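Glutamine synthetase (Streptomyces coelicolor, PDB 4BAX) belongs to the glutamine synthetase family, combining a beta-grasp domain with a larger catalytic domain in an assembly of ten chains. Local coordinates at residues 266-271 against 316-321. Residues are numbered along the deposited sequence; the frame is centred on the assembly and turned at random.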
loop_
_atom_site.group_PDB
_atom_site.type_symbol
_atom_site.label_atom_id
_atom_site.label_comp_id
_atom_site.label_asym_id
_atom_site.label_seq_id
_atom_site.Cartn_x
_atom_site.Cartn_y
_atom_site.Cartn_z
ATOM N N ASN A 266 17.107 37.381 25.598
ATOM C CA ASN A 266 16.394 37.900 24.425
ATOM C C ASN A 266 16.861 37.269 23.129
ATOM O O ASN A 266 16.520 37.737 22.030
ATOM C CB ASN A 266 16.545 39.424 24.327
ATOM C CG ASN A 266 15.819 40.157 25.396
ATOM O OD1 ASN A 266 14.603 40.302 25.332
ATOM N ND2 ASN A 266 16.548 40.622 26.403
ATOM N N TYR A 267 17.635 36.198 23.263
ATOM C CA TYR A 267 18.307 35.598 22.119
ATOM C C TYR A 267 17.565 34.392 21.559
ATOM O O TYR A 267 18.114 33.637 20.753
ATOM C CB TYR A 267 19.733 35.208 22.497
ATOM C CG TYR A 267 20.779 36.250 22.190
ATOM C CD1 TYR A 267 20.433 37.549 21.829
ATOM C CD2 TYR A 267 22.127 35.932 22.261
ATOM C CE1 TYR A 267 21.420 38.503 21.554
ATOM C CE2 TYR A 267 23.113 36.866 21.974
ATOM C CZ TYR A 267 22.764 38.146 21.628
ATOM O OH TYR A 267 23.779 39.044 21.368
ATOM N N GLY A 268 16.323 34.214 21.991
ATOM C CA GLY A 268 15.494 33.176 21.427
ATOM C C GLY A 268 15.027 32.183 22.458
ATOM O O GLY A 268 15.708 31.912 23.446
ATOM N N ALA A 269 13.863 31.603 22.198
ATOM C CA ALA A 269 13.252 30.676 23.129
ATOM C C ALA A 269 13.955 29.321 23.088
ATOM O O ALA A 269 14.295 28.811 22.010
ATOM C CB ALA A 269 11.758 30.530 22.813
ATOM N N GLY A 270 14.215 28.750 24.258
ATOM C CA GLY A 270 14.864 27.456 24.296
ATOM C C GLY A 270 16.371 27.512 24.141
ATOM O O GLY A 270 16.982 26.491 23.815
ATOM N N ILE A 271 16.974 28.665 24.438
ATOM C CA ILE A 271 18.424 28.842 24.291
ATOM C C ILE A 271 19.257 27.899 25.162
ATOM O O ILE A 271 20.345 27.453 24.769
ATOM C CB ILE A 271 18.828 30.336 24.526
ATOM C CG1 ILE A 271 20.263 30.595 24.059
ATOM C CG2 ILE A 271 18.697 30.725 26.002
ATOM C CD1 ILE A 271 20.489 31.987 23.515
ATOM N N ARG A 316 26.167 33.339 20.212
ATOM C CA ARG A 316 25.030 33.035 21.098
ATOM C C ARG A 316 23.589 33.033 20.502
ATOM O O ARG A 316 22.772 32.225 20.938
ATOM C CB ARG A 316 25.074 33.937 22.322
ATOM C CG ARG A 316 26.282 33.699 23.204
ATOM C CD ARG A 316 26.342 34.740 24.280
ATOM N NE ARG A 316 26.580 36.045 23.669
ATOM C CZ ARG A 316 26.445 37.200 24.315
ATOM N NH1 ARG A 316 26.091 37.198 25.595
ATOM N NH2 ARG A 316 26.678 38.354 23.689
ATOM N N PRO A 317 23.258 33.927 19.553
ATOM C CA PRO A 317 21.823 33.962 19.187
ATOM C C PRO A 317 21.285 32.681 18.519
ATOM O O PRO A 317 21.949 32.027 17.695
ATOM C CB PRO A 317 21.719 35.169 18.232
ATOM C CG PRO A 317 22.963 35.987 18.487
ATOM C CD PRO A 317 24.032 34.981 18.859
ATOM N N ASN A 318 20.072 32.307 18.922
ATOM C CA ASN A 318 19.385 31.154 18.348
ATOM C C ASN A 318 18.909 31.442 16.944
ATOM O O ASN A 318 18.778 32.606 16.574
ATOM C CB ASN A 318 18.161 30.828 19.175
ATOM C CG ASN A 318 18.477 30.015 20.397
ATOM O OD1 ASN A 318 19.654 29.732 20.714
ATOM N ND2 ASN A 318 17.420 29.617 21.100
ATOM N N ALA A 319 18.614 30.385 16.184
ATOM C CA ALA A 319 18.028 30.536 14.851
ATOM C C ALA A 319 16.655 31.202 14.930
ATOM O O ALA A 319 16.200 31.786 13.939
ATOM C CB ALA A 319 17.925 29.192 14.149
ATOM N N ASN A 320 16.000 31.121 16.096
ATOM C CA ASN A 320 14.679 31.736 16.260
ATOM C C ASN A 320 14.724 33.129 16.899
ATOM O O ASN A 320 13.700 33.629 17.361
ATOM C CB ASN A 320 13.707 30.804 17.010
ATOM C CG ASN A 320 14.120 30.573 18.456
ATOM O OD1 ASN A 320 15.209 30.981 18.880
ATOM N ND2 ASN A 320 13.270 29.878 19.211
ATOM N N VAL A 321 15.896 33.755 16.939
ATOM C CA VAL A 321 15.988 35.122 17.456
ATOM C C VAL A 321 15.279 36.112 16.529
ATOM O O VAL A 321 15.243 35.930 15.315
ATOM C CB VAL A 321 17.460 35.554 17.645
ATOM C CG1 VAL A 321 18.176 35.739 16.297
ATOM C CG2 VAL A 321 17.542 36.810 18.524
#
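Two loops, each ending in a beta turn, meet here, and backbone carbonyls of 266-271 supply the acceptors. Asn-318 N gives its hydrogen to Tyr-267 O (3.0 Å), while the carboxamide of Asn-320 reaches over so that ND2 bonds to Ala-269 O (3.2 Å). Asparagine suits both places in the type I turn 318-321, closed by Val-321 N to Asn-318 O at 3.1 Å, because a short amide can donate and accept at once: Asn-318 ND2 makes a weak bond to Asn-320 OD1 (3.4 Å), and Asn-318 OD1 accepts from Arg-274. Gly-268 opens the type II turn 268-271; a beta carbon there would collide with Asn-320 OD1 and with the carbonyl O of Tyr-267. Beside the polar patch, the puckered Pro-317 offers CG to the flat Tyr-267 ring, 3.8 Å from its centroid, a CH-pi contact. Asp-314 serves both long side chains, salt-bridged to Arg-316 NH2 and hydrogen-bonded with Tyr-267 OH, which also pairs with His-263. Within the glutamine synthetase fold, the contact joins the catalytic-domain loop between helices 259-264 and 271-274 to the one linking strand 312-314 with helix 323-341, whose Val-326 touches Tyr-267 and Pro-317, while Pro-317 and Val-321 also pack on strand 231-236.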